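Rbsd/fucu transport protein family protein (Streptococcus pneumoniae, PDB 4A34) probably interconverts the alpha and beta anomers of L-fucose and binds beta-L-fucopyranose. Local coordinates at residues Asp24-Cys38 and Asp110-Val122. Residues are numbered along the deposited sequence; the frame is centred on the assembly and turned at random.
With FUL (beta-L-fucopyranose), chain B.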
ATOM      1  N   ASP I  24     -16.146  -3.839  22.880  1.00 31.07           N
ATOM      2  CA  ASP I  24     -15.494  -2.789  22.105  1.00 30.70           C
ATOM      3  C   ASP I  24     -15.993  -1.429  22.551  1.00 30.47           C
ATOM      4  O   ASP I  24     -17.155  -1.284  22.934  1.00 30.60           O
ATOM      5  CB  ASP I  24     -15.754  -2.961  20.608  1.00 30.55           C
ATOM      6  CG  ASP I  24     -14.884  -4.023  19.978  1.00 29.48           C
ATOM      7  OD1 ASP I  24     -13.750  -4.252  20.456  1.00 28.15           O
ATOM      8  OD2 ASP I  24     -15.343  -4.621  18.985  1.00 28.92           O
ATOM      9  N   GLU I  25     -15.108  -0.440  22.504  1.00 30.11           N
ATOM     10  CA  GLU I  25     -15.458   0.931  22.869  1.00 29.53           C
ATOM     11  C   GLU I  25     -15.291   1.880  21.684  1.00 29.37           C
ATOM     12  O   GLU I  25     -14.512   1.616  20.767  1.00 28.87           O
ATOM     13  CB  GLU I  25     -14.626   1.401  24.061  1.00 29.37           C
ATOM     14  CG  GLU I  25     -14.914   0.631  25.343  1.00 29.16           C
ATOM     15  CD  GLU I  25     -13.923   0.913  26.456  1.00 29.80           C
ATOM     16  OE1 GLU I  25     -13.291   1.989  26.457  1.00 30.37           O
ATOM     17  OE2 GLU I  25     -13.774   0.054  27.342  1.00 29.93           O
ATOM     18  N   ILE I  26     -16.053   2.971  21.705  1.00 29.35           N
ATOM     19  CA  ILE I  26     -15.965   4.007  20.680  1.00 29.25           C
ATOM     20  C   ILE I  26     -16.090   5.379  21.317  1.00 29.32           C
ATOM     21  O   ILE I  26     -16.947   5.592  22.171  1.00 29.43           O
ATOM     22  CB  ILE I  26     -17.026   3.834  19.546  1.00 29.15           C
ATOM     23  CG1 ILE I  26     -16.891   4.973  18.518  1.00 28.82           C
ATOM     24  CG2 ILE I  26     -18.435   3.722  20.128  1.00 28.65           C
ATOM     25  CD1 ILE I  26     -17.775   4.872  17.334  1.00 27.77           C
ATOM     26  N   VAL I  27     -15.233   6.299  20.885  1.00 29.34           N
ATOM     27  CA  VAL I  27     -15.162   7.631  21.463  1.00 29.32           C
ATOM     28  C   VAL I  27     -15.835   8.644  20.560  1.00 29.53           C
ATOM     29  O   VAL I  27     -15.521   8.744  19.372  1.00 29.45           O
ATOM     30  CB  VAL I  27     -13.703   8.069  21.721  1.00 29.23           C
ATOM     31  CG1 VAL I  27     -13.663   9.424  22.391  1.00 29.56           C
ATOM     32  CG2 VAL I  27     -12.974   7.047  22.586  1.00 29.49           C
ATOM     33  N   LEU I  28     -16.769   9.395  21.130  1.00 29.79           N
ATOM     34  CA  LEU I  28     -17.374  10.499  20.419  1.00 30.23           C
ATOM     35  C   LEU I  28     -16.601  11.728  20.859  1.00 30.41           C
ATOM     36  O   LEU I  28     -16.807  12.253  21.955  1.00 30.61           O
ATOM     37  CB  LEU I  28     -18.875  10.600  20.732  1.00 30.36           C
ATOM     38  CG  LEU I  28     -19.701   9.301  20.604  1.00 31.48           C
ATOM     39  CD1 LEU I  28     -21.169   9.491  21.000  1.00 32.04           C
ATOM     40  CD2 LEU I  28     -19.625   8.706  19.202  1.00 30.88           C
ATOM     41  N   ALA I  29     -15.673  12.161  20.015  1.00 30.47           N
ATOM     42  CA  ALA I  29     -14.759  13.232  20.382  1.00 30.71           C
ATOM     43  C   ALA I  29     -15.280  14.600  19.961  1.00 30.82           C
ATOM     44  O   ALA I  29     -15.851  14.745  18.878  1.00 30.92           O
ATOM     45  CB  ALA I  29     -13.399  12.977  19.778  1.00 30.69           C
ATOM     46  N   ASP I  30     -15.074  15.605  20.809  1.00 30.85           N
ATOM     47  CA  ASP I  30     -15.488  16.960  20.471  1.00 31.19           C
ATOM     48  C   ASP I  30     -14.428  17.681  19.642  1.00 31.30           C
ATOM     49  O   ASP I  30     -13.298  17.215  19.532  1.00 31.27           O
ATOM     50  CB  ASP I  30     -15.908  17.761  21.719  1.00 31.58           C
ATOM     51  CG  ASP I  30     -14.745  18.086  22.672  1.00 32.51           C
ATOM     52  OD1 ASP I  30     -13.604  18.365  22.226  1.00 34.16           O
ATOM     53  OD2 ASP I  30     -15.001  18.095  23.895  1.00 32.86           O
ATOM     54  N   ALA I  31     -14.798  18.830  19.082  1.00 31.51           N
ATOM     55  CA  ALA I  31     -13.968  19.539  18.107  1.00 31.44           C
ATOM     56  C   ALA I  31     -12.562  19.842  18.596  1.00 31.41           C
ATOM     57  O   ALA I  31     -11.630  19.880  17.804  1.00 31.44           O
ATOM     58  CB  ALA I  31     -14.653  20.817  17.663  1.00 31.62           C
ATOM     59  N   ASN I  32     -12.422  20.060  19.900  1.00 31.35           N
ATOM     60  CA  ASN I  32     -11.142  20.428  20.496  1.00 31.20           C
ATOM     61  C   ASN I  32     -10.288  19.220  20.859  1.00 31.10           C
ATOM     62  O   ASN I  32      -9.116  19.363  21.220  1.00 31.13           O
ATOM     63  CB  ASN I  32     -11.374  21.288  21.739  1.00 31.38           C
ATOM     64  CG  ASN I  32     -11.860  22.681  21.404  1.00 31.56           C
ATOM     65  OD1 ASN I  32     -11.071  23.556  21.030  1.00 31.18           O
ATOM     66  ND2 ASN I  32     -13.164  22.900  21.546  1.00 31.19           N
ATOM     67  N   TYR I  33     -10.875  18.031  20.762  1.00 30.94           N
ATOM     68  CA  TYR I  33     -10.212  16.801  21.188  1.00 30.82           C
ATOM     69  C   TYR I  33      -9.035  16.411  20.266  1.00 30.91           C
ATOM     70  O   TYR I  33      -9.048  16.744  19.081  1.00 31.05           O
ATOM     71  CB  TYR I  33     -11.242  15.666  21.310  1.00 30.73           C
ATOM     72  CG  TYR I  33     -10.691  14.458  22.013  1.00 30.73           C
ATOM     73  CD1 TYR I  33     -10.613  14.413  23.408  1.00 29.31           C
ATOM     74  CD2 TYR I  33     -10.201  13.372  21.283  1.00 30.04           C
ATOM     75  CE1 TYR I  33     -10.071  13.319  24.049  1.00 30.15           C
ATOM     76  CE2 TYR I  33      -9.652  12.274  21.919  1.00 30.21           C
ATOM     77  CZ  TYR I  33      -9.592  12.249  23.296  1.00 30.33           C
ATOM     78  OH  TYR I  33      -9.052  11.151  23.915  1.00 30.99           O
ATOM     79  N   PRO I  34      -7.996  15.735  20.811  1.00 30.76           N
ATOM     80  CA  PRO I  34      -6.917  15.220  19.950  1.00 30.65           C
ATOM     81  C   PRO I  34      -7.273  13.913  19.227  1.00 30.61           C
ATOM     82  O   PRO I  34      -6.556  12.916  19.348  1.00 30.63           O
ATOM     83  CB  PRO I  34      -5.762  15.001  20.933  1.00 30.47           C
ATOM     84  CG  PRO I  34      -6.425  14.809  22.248  1.00 30.26           C
ATOM     85  CD  PRO I  34      -7.620  15.687  22.236  1.00 30.63           C
ATOM     86  N   SER I  35      -8.363  13.931  18.465  1.00 30.65           N
ATOM     87  CA  SER I  35      -8.920  12.713  17.870  1.00 30.40           C
ATOM     88  C   SER I  35      -7.905  12.022  16.985  1.00 30.33           C
ATOM     89  O   SER I  35      -7.656  10.830  17.138  1.00 30.21           O
ATOM     90  CB  SER I  35     -10.174  13.030  17.053  1.00 30.20           C
ATOM     91  OG  SER I  35     -10.853  14.142  17.598  1.00 30.82           O
ATOM     92  N   ALA I  36      -7.312  12.786  16.070  1.00 30.41           N
ATOM     93  CA  ALA I  36      -6.433  12.225  15.047  1.00 30.37           C
ATOM     94  C   ALA I  36      -5.176  11.588  15.641  1.00 30.42           C
ATOM     95  O   ALA I  36      -4.741  10.529  15.187  1.00 30.33           O
ATOM     96  CB  ALA I  36      -6.079  13.275  14.013  1.00 30.19           C
ATOM     97  N   SER I  37      -4.610  12.211  16.671  1.00 30.52           N
ATOM     98  CA  SER I  37      -3.406  11.663  17.291  1.00 30.76           C
ATOM     99  C   SER I  37      -3.646  10.465  18.237  1.00 30.92           C
ATOM    100  O   SER I  37      -2.764   9.630  18.401  1.00 30.69           O
ATOM    101  CB  SER I  37      -2.579  12.765  17.957  1.00 30.42           C
ATOM    102  OG  SER I  37      -3.191  13.236  19.137  1.00 30.37           O
ATOM    103  N   CYS I  38      -4.833  10.370  18.834  1.00 31.30           N
ATOM    104  CA  CYS I  38      -5.158   9.244  19.733  1.00 31.74           C
ATOM    105  C   CYS I  38      -5.754   7.991  19.047  1.00 31.41           C
ATOM    106  O   CYS I  38      -5.709   6.883  19.601  1.00 31.20           O
ATOM    107  CB  CYS I  38      -6.108   9.709  20.845  1.00 32.00           C
ATOM    108  SG  CYS I  38      -5.406  10.940  21.985  1.00 34.08           S
ATOM    109  N   ASP I 110      -6.287  10.209  31.864  1.00 41.03           N
ATOM    110  CA  ASP I 110      -6.794   8.829  31.791  1.00 40.05           C
ATOM    111  C   ASP I 110      -7.722   8.620  30.599  1.00 39.48           C
ATOM    112  O   ASP I 110      -7.718   7.554  29.974  1.00 39.48           O
ATOM    113  CB  ASP I 110      -7.554   8.449  33.072  1.00 40.08           C
ATOM    114  CG  ASP I 110      -6.657   8.376  34.307  1.00 39.87           C
ATOM    115  OD1 ASP I 110      -5.414   8.344  34.178  1.00 39.50           O
ATOM    116  OD2 ASP I 110      -7.214   8.347  35.423  1.00 39.80           O
ATOM    117  N   PHE I 111      -8.527   9.641  30.315  1.00 38.77           N
ATOM    118  CA  PHE I 111      -9.447   9.649  29.195  1.00 37.82           C
ATOM    119  C   PHE I 111      -8.698   9.461  27.887  1.00 37.49           C
ATOM    120  O   PHE I 111      -9.138   8.696  27.026  1.00 37.29           O
ATOM    121  CB  PHE I 111     -10.241  10.961  29.159  1.00 37.83           C
ATOM    122  CG  PHE I 111     -11.480  10.888  28.311  1.00 37.43           C
ATOM    123  CD1 PHE I 111     -11.407  11.042  26.927  1.00 37.47           C
ATOM    124  CD2 PHE I 111     -12.717  10.640  28.894  1.00 36.44           C
ATOM    125  CE1 PHE I 111     -12.546  10.957  26.142  1.00 37.33           C
ATOM    126  CE2 PHE I 111     -13.863  10.551  28.121  1.00 36.09           C
ATOM    127  CZ  PHE I 111     -13.780  10.713  26.743  1.00 36.95           C
ATOM    128  N   TYR I 112      -7.569  10.158  27.751  1.00 37.14           N
ATOM    129  CA  TYR I 112      -6.720  10.066  26.562  1.00 36.81           C
ATOM    130  C   TYR I 112      -6.266   8.631  26.339  1.00 36.43           C
ATOM    131  O   TYR I 112      -6.451   8.070  25.256  1.00 36.38           O
ATOM    132  CB  TYR I 112      -5.496  10.986  26.677  1.00 36.95           C
ATOM    133  CG  TYR I 112      -5.771  12.484  26.559  1.00 38.07           C
ATOM    134  CD1 TYR I 112      -6.982  12.974  26.045  1.00 38.47           C
ATOM    135  CD2 TYR I 112      -4.792  13.413  26.922  1.00 38.66           C
ATOM    136  CE1 TYR I 112      -7.216  14.355  25.925  1.00 38.59           C
ATOM    137  CE2 TYR I 112      -5.020  14.801  26.804  1.00 39.02           C
ATOM    138  CZ  TYR I 112      -6.232  15.262  26.307  1.00 38.77           C
ATOM    139  OH  TYR I 112      -6.451  16.623  26.193  1.00 38.37           O
ATOM    140  N   GLU I 113      -5.697   8.033  27.383  1.00 35.95           N
ATOM    141  CA  GLU I 113      -5.191   6.667  27.312  1.00 35.61           C
ATOM    142  C   GLU I 113      -6.264   5.617  26.978  1.00 35.15           C
ATOM    143  O   GLU I 113      -6.031   4.732  26.153  1.00 35.05           O
ATOM    144  CB  GLU I 113      -4.409   6.305  28.587  1.00 35.95           C
ATOM    145  CG  GLU I 113      -3.154   7.170  28.854  1.00 36.25           C
ATOM    146  CD  GLU I 113      -2.108   7.094  27.740  1.00 37.53           C
ATOM    147  OE1 GLU I 113      -1.905   5.997  27.173  1.00 38.45           O
ATOM    148  OE2 GLU I 113      -1.491   8.141  27.428  1.00 37.38           O
ATOM    149  N   ARG I 114      -7.441   5.714  27.588  1.00 34.73           N
ATOM    150  CA  ARG I 114      -8.518   4.786  27.225  1.00 34.41           C
ATOM    151  C   ARG I 114      -8.977   4.981  25.766  1.00 34.13           C
ATOM    152  O   ARG I 114      -9.293   4.009  25.073  1.00 34.26           O
ATOM    153  CB  ARG I 114      -9.704   4.846  28.194  1.00 34.37           C
ATOM    154  CG  ARG I 114     -10.389   3.483  28.332  1.00 34.34           C
ATOM    155  CD  ARG I 114     -11.872   3.607  28.586  1.00 34.41           C
ATOM    156  NE  ARG I 114     -12.235   3.442  29.988  1.00 34.94           N
ATOM    157  CZ  ARG I 114     -13.123   2.560  30.439  1.00 34.57           C
ATOM    158  NH1 ARG I 114     -13.752   1.754  29.603  1.00 33.85           N
ATOM    159  NH2 ARG I 114     -13.388   2.484  31.734  1.00 35.48           N
ATOM    160  N   SER I 115      -8.975   6.229  25.298  1.00 33.39           N
ATOM    161  CA  SER I 115      -9.317   6.526  23.905  1.00 32.95           C
ATOM    162  C   SER I 115      -8.338   5.914  22.884  1.00 32.64           C
ATOM    163  O   SER I 115      -8.717   5.651  21.749  1.00 32.33           O
ATOM    164  CB  SER I 115      -9.460   8.032  23.681  1.00 32.64           C
ATOM    165  OG  SER I 115      -8.215   8.629  23.390  1.00 32.46           O
ATOM    166  N   LYS I 116      -7.091   5.687  23.295  1.00 32.62           N
ATOM    167  CA  LYS I 116      -6.091   5.058  22.426  1.00 32.33           C
ATOM    168  C   LYS I 116      -6.357   3.562  22.278  1.00 32.32           C
ATOM    169  O   LYS I 116      -5.973   2.951  21.281  1.00 32.09           O
ATOM    170  CB  LYS I 116      -4.675   5.289  22.949  1.00 32.10           C
ATOM    171  CG  LYS I 116      -4.253   6.739  23.016  1.00 32.04           C
ATOM    172  CD  LYS I 116      -2.792   6.883  23.442  1.00 32.28           C
ATOM    173  CE  LYS I 116      -2.381   8.343  23.450  1.00 32.79           C
ATOM    174  NZ  LYS I 116      -1.182   8.584  24.278  1.00 33.74           N
ATOM    175  N   LYS I 117      -7.028   2.991  23.278  1.00 32.53           N
ATOM    176  CA  LYS I 117      -7.372   1.569  23.293  1.00 32.44           C
ATOM    177  C   LYS I 117      -8.773   1.314  22.750  1.00 32.09           C
ATOM    178  O   LYS I 117      -9.200   0.166  22.649  1.00 32.24           O
ATOM    179  CB  LYS I 117      -7.258   0.999  24.712  1.00 32.60           C
ATOM    180  CG  LYS I 117      -5.928   0.291  25.007  1.00 34.08           C
ATOM    181  CD  LYS I 117      -5.051   1.040  26.005  1.00 35.70           C
ATOM    182  CE  LYS I 117      -5.356   0.638  27.448  1.00 36.19           C
ATOM    183  NZ  LYS I 117      -4.566   1.455  28.429  1.00 36.35           N
ATOM    184  N   ALA I 118      -9.492   2.382  22.418  1.00 31.74           N
ATOM    185  CA  ALA I 118     -10.833   2.250  21.865  1.00 31.27           C
ATOM    186  C   ALA I 118     -10.732   1.803  20.419  1.00 31.14           C
ATOM    187  O   ALA I 118      -9.708   2.034  19.762  1.00 31.35           O
ATOM    188  CB  ALA I 118     -11.598   3.550  21.977  1.00 31.05           C
ATOM    189  N   TYR I 119     -11.792   1.160  19.931  1.00 30.46           N
ATOM    190  CA  TYR I 119     -11.808   0.663  18.567  1.00 30.06           C
ATOM    191  C   TYR I 119     -11.782   1.811  17.576  1.00 29.86           C
ATOM    192  O   TYR I 119     -11.111   1.730  16.556  1.00 30.07           O
ATOM    193  CB  TYR I 119     -13.013  -0.239  18.311  1.00 29.82           C
ATOM    194  CG  TYR I 119     -12.991  -0.904  16.958  1.00 29.81           C
ATOM    195  CD1 TYR I 119     -12.027  -1.861  16.641  1.00 30.57           C
ATOM    196  CD2 TYR I 119     -13.924  -0.575  15.985  1.00 30.63           C
ATOM    197  CE1 TYR I 119     -12.008  -2.483  15.392  1.00 28.99           C
ATOM    198  CE2 TYR I 119     -13.915  -1.194  14.741  1.00 29.87           C
ATOM    199  CZ  TYR I 119     -12.954  -2.143  14.450  1.00 28.96           C
ATOM    200  OH  TYR I 119     -12.946  -2.747  13.208  1.00 28.87           O
ATOM    201  N   ALA I 120     -12.504   2.881  17.882  1.00 29.48           N
ATOM    202  CA  ALA I 120     -12.525   4.040  17.010  1.00 29.12           C
ATOM    203  C   ALA I 120     -12.857   5.326  17.749  1.00 29.19           C
ATOM    204  O   ALA I 120     -13.590   5.336  18.759  1.00 28.80           O
ATOM    205  CB  ALA I 120     -13.500   3.830  15.866  1.00 29.11           C
ATOM    206  N   ILE I 121     -12.300   6.413  17.231  1.00 28.95           N
ATOM    207  CA  ILE I 121     -12.693   7.736  17.654  1.00 28.83           C
ATOM    208  C   ILE I 121     -13.355   8.413  16.465  1.00 29.15           C
ATOM    209  O   ILE I 121     -12.826   8.383  15.343  1.00 29.25           O
ATOM    210  CB  ILE I 121     -11.486   8.565  18.141  1.00 28.79           C
ATOM    211  CG1 ILE I 121     -10.760   7.838  19.290  1.00 27.94           C
ATOM    212  CG2 ILE I 121     -11.933   9.988  18.512  1.00 28.05           C
ATOM    213  CD1 ILE I 121      -9.592   8.593  19.897  1.00 25.35           C
ATOM    214  N   VAL I 122     -14.525   8.992  16.709  1.00 29.09           N
ATOM    215  CA  VAL I 122     -15.151   9.887  15.738  1.00 29.26           C
ATOM    216  C   VAL I 122     -14.977  11.351  16.156  1.00 29.19           C
ATOM    217  O   VAL I 122     -15.394  11.751  17.236  1.00 29.16           O
ATOM    218  CB  VAL I 122     -16.648   9.525  15.458  1.00 29.33           C
ATOM    219  CG1 VAL I 122     -17.334   9.032  16.693  1.00 29.38           C
ATOM    220  CG2 VAL I 122     -17.399  10.694  14.856  1.00 28.83           C
TER
HETATM  221  C1  FUL B1144      -9.645  18.606  25.693  1.00 44.27           C
HETATM  222  C2  FUL B1144     -10.953  18.770  24.908  1.00 43.71           C
HETATM  223  O2  FUL B1144     -11.411  17.549  24.373  1.00 43.62           O
HETATM  224  C3  FUL B1144     -12.005  19.306  25.876  1.00 43.39           C
HETATM  225  O3  FUL B1144     -13.219  19.552  25.220  1.00 44.43           O
HETATM  226  C4  FUL B1144     -11.514  20.588  26.523  1.00 43.43           C
HETATM  227  O4  FUL B1144     -11.314  21.539  25.511  1.00 43.17           O
HETATM  228  C5  FUL B1144     -10.186  20.311  27.215  1.00 43.95           C
HETATM  229  C6  FUL B1144      -9.688  21.538  27.969  1.00 43.18           C
HETATM  230  O5  FUL B1144      -9.262  19.865  26.228  1.00 44.32           O
HETATM  231  O1  FUL B1144      -8.608  18.098  24.894  1.00 45.68           O
HETATM  232  O   HOH W   1     -10.845   2.142  25.097  1.00 27.87           O
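Ser115 OG is gripped twice: it accepts from Tyr33 OH at 2.7 Å, in the plane of the phenol ring, and donates to Tyr112 O one helical turn back at 2.6 Å. A chi1 of 86° tucks this hydroxyl back over its own main chain, where it meets both. The side chains of Tyr33 and Tyr112 run antiparallel alongside one another, their CE1 atoms 3.6 Å apart and the ring pair oblique, planes at 69°. Strands 25-29 and 120-124 run parallel, joined by Val27 N to Ala120 O, Val122 N to Val27 O and Ala29 N to Val122 O. From this sheet Val27 CG2 reaches Ser115 CB of helix 108-116, and Ile121 CD1 packs on Cys38 CB of helix 35-38. At the other end Arg114 NH1 points almost straight at Glu25 OE1 (3.2 Å, 176°) in a salt bridge; Lys136 also pairs with Glu25. In the fucose pocket, Asp30 OD2 accepts from O3 of the sugar at 2.7 Å, while Tyr112 OH and sugar O1 share a hydrogen bond of 2.9 Å, either able to donate. The Tyr33-Ser115-Tyr112 chain thus ties the sugar-binding loop to the helix carrying Tyr112, consistent with a pocket wall positioned beside the anomeric hydroxyl.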